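Local coordinates for cell wall surface anchor family protein (PDB 4OQ1), which serves as an ancillary pilin of Streptococcus pneumoniae that probably anchors the pilus to the cell wall, at residues Thr271-Ala276 against Gln324-Tyr329. The protein carries 3 engineered substitutions. Numbering follows the deposited sequence.
Sequences TSLQGA and QAPTGY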
loop_
_atom_site.group_PDB
_atom_site.type_symbol
_atom_site.label_atom_id
_atom_site.label_comp_id
_atom_site.label_asym_id
_atom_site.label_seq_id
_atom_site.Cartn_x
_atom_site.Cartn_y
_atom_site.Cartn_z
ATOM N N THR A 271 53.213 10.950 -10.295
ATOM C CA THR A 271 52.784 11.532 -11.619
ATOM C C THR A 271 51.421 10.946 -11.969
ATOM O O THR A 271 51.051 9.830 -11.523
ATOM C CB THR A 271 53.797 11.262 -12.725
ATOM O OG1 THR A 271 54.197 9.891 -12.714
ATOM C CG2 THR A 271 55.014 12.144 -12.481
ATOM N N SER A 272 50.616 11.747 -12.644
ATOM C CA SER A 272 49.231 11.364 -12.887
ATOM C C SER A 272 49.082 10.223 -13.853
ATOM O O SER A 272 49.972 9.950 -14.701
ATOM C CB SER A 272 48.484 12.546 -13.401
ATOM O OG SER A 272 48.778 12.721 -14.757
ATOM N N LEU A 273 47.945 9.511 -13.750
ATOM C CA LEU A 273 47.629 8.363 -14.568
ATOM C C LEU A 273 46.225 8.436 -15.105
ATOM O O LEU A 273 45.305 8.599 -14.343
ATOM C CB LEU A 273 47.822 7.032 -13.862
ATOM C CG LEU A 273 49.093 6.715 -13.167
ATOM C CD1 LEU A 273 48.953 5.452 -12.343
ATOM C CD2 LEU A 273 50.143 6.479 -14.254
ATOM N N GLN A 274 46.089 8.335 -16.417
ATOM C CA GLN A 274 44.859 8.330 -17.165
ATOM C C GLN A 274 44.336 6.917 -17.311
ATOM O O GLN A 274 45.100 5.932 -17.356
ATOM C CB GLN A 274 45.142 8.827 -18.574
ATOM C CG GLN A 274 43.844 9.124 -19.329
ATOM C CD GLN A 274 44.102 9.709 -20.711
ATOM O OE1 GLN A 274 45.254 9.818 -21.165
ATOM N NE2 GLN A 274 43.042 10.121 -21.376
ATOM N N GLY A 275 43.019 6.813 -17.362
ATOM C CA GLY A 275 42.349 5.549 -17.673
ATOM C C GLY A 275 42.054 4.598 -16.501
ATOM O O GLY A 275 41.750 3.400 -16.709
ATOM N N ALA A 276 42.136 5.082 -15.266
ATOM C CA ALA A 276 41.714 4.239 -14.136
ATOM C C ALA A 276 40.213 4.437 -14.055
ATOM O O ALA A 276 39.734 5.572 -14.013
ATOM C CB ALA A 276 42.327 4.604 -12.794
ATOM N N GLN A 324 38.809 -0.912 -13.912
ATOM C CA GLN A 324 39.957 -1.059 -14.792
ATOM C C GLN A 324 41.173 -0.229 -14.259
ATOM O O GLN A 324 41.064 0.992 -14.039
ATOM C CB GLN A 324 39.587 -0.517 -16.183
ATOM C CG GLN A 324 40.745 -0.303 -17.114
ATOM C CD GLN A 324 40.327 0.094 -18.493
ATOM O OE1 GLN A 324 39.852 -0.745 -19.248
ATOM N NE2 GLN A 324 40.480 1.405 -18.837
ATOM N N ALA A 325 42.312 -0.891 -14.141
ATOM C CA ALA A 325 43.533 -0.203 -13.707
ATOM C C ALA A 325 44.173 0.566 -14.902
ATOM O O ALA A 325 43.950 0.218 -16.055
ATOM C CB ALA A 325 44.516 -1.198 -13.094
ATOM N N PRO A 326 44.900 1.684 -14.627
ATOM C CA PRO A 326 45.755 2.265 -15.667
ATOM C C PRO A 326 46.616 1.208 -16.279
ATOM O O PRO A 326 47.045 0.298 -15.560
ATOM C CB PRO A 326 46.623 3.277 -14.893
ATOM C CG PRO A 326 45.837 3.619 -13.666
ATOM C CD PRO A 326 45.135 2.319 -13.322
ATOM N N THR A 327 46.874 1.303 -17.588
ATOM C CA THR A 327 47.800 0.391 -18.293
ATOM C C THR A 327 49.127 0.181 -17.540
ATOM O O THR A 327 49.827 1.101 -17.209
ATOM C CB THR A 327 48.109 0.915 -19.708
ATOM O OG1 THR A 327 46.879 1.224 -20.367
ATOM C CG2 THR A 327 48.847 -0.142 -20.484
ATOM N N GLY A 328 49.486 -1.036 -17.289
ATOM C CA GLY A 328 50.777 -1.291 -16.682
ATOM C C GLY A 328 50.726 -1.274 -15.172
ATOM O O GLY A 328 51.755 -1.463 -14.487
ATOM N N TYR A 329 49.525 -1.122 -14.607
ATOM C CA TYR A 329 49.391 -1.014 -13.127
ATOM C C TYR A 329 48.565 -2.191 -12.552
ATOM O O TYR A 329 47.751 -2.754 -13.201
ATOM C CB TYR A 329 48.814 0.400 -12.752
ATOM C CG TYR A 329 49.864 1.471 -12.892
ATOM C CD1 TYR A 329 50.618 1.854 -11.811
ATOM C CD2 TYR A 329 50.093 2.134 -14.138
ATOM C CE1 TYR A 329 51.612 2.767 -11.961
ATOM C CE2 TYR A 329 51.121 3.001 -14.297
ATOM C CZ TYR A 329 51.856 3.358 -13.255
ATOM O OH TYR A 329 52.850 4.317 -13.419
HETATM O O HOH W 1 45.943 3.706 -18.862
#
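Leu273 sets its CD1 methyl over one face of the Tyr329 ring, 3.6 Å from the centroid and 9° off the normal; the two side chains reach toward each other, tip to tip, in a CH-pi contact. CD2 lies toward the phenol end, 3.6 Å from Tyr329 CE2, while the Tyr329 hydroxyl hydrogen-bonds Asp266, which ties the far end of the ring to the strand leading into this loop. CD1 also meets the proline ring, at 3.8 Å from Pro326 CG. Next, Gln274 O accepts a bond from a water that accepts a hydrogen bond from Thr327 N (2.9 Å), a bridge into the type II turn Pro326-Tyr329, closed by Tyr329 N to Pro326 O. Both segments lie in loops of the C-terminal CnaB-type (prealbumin-like) beta domain, following strands 260-266 and 316-322. Gly275 has backbone angles at which a CB would press against Gln274 O. Gln324 NE2 donates to Gly275 O at 3.2 Å and 178°, in the carbonyl plane, on a lone pair; the oxygen lies in the Gln324 amide plane. With CG anti to its backbone N (chi1 167°), the extended chain carries the amide out to Gly275 O. Ala276 rests CB on Pro326 CD at 3.7 Å, and its CA makes a CA-H...O contact with Gln324 O at 3.3 Å.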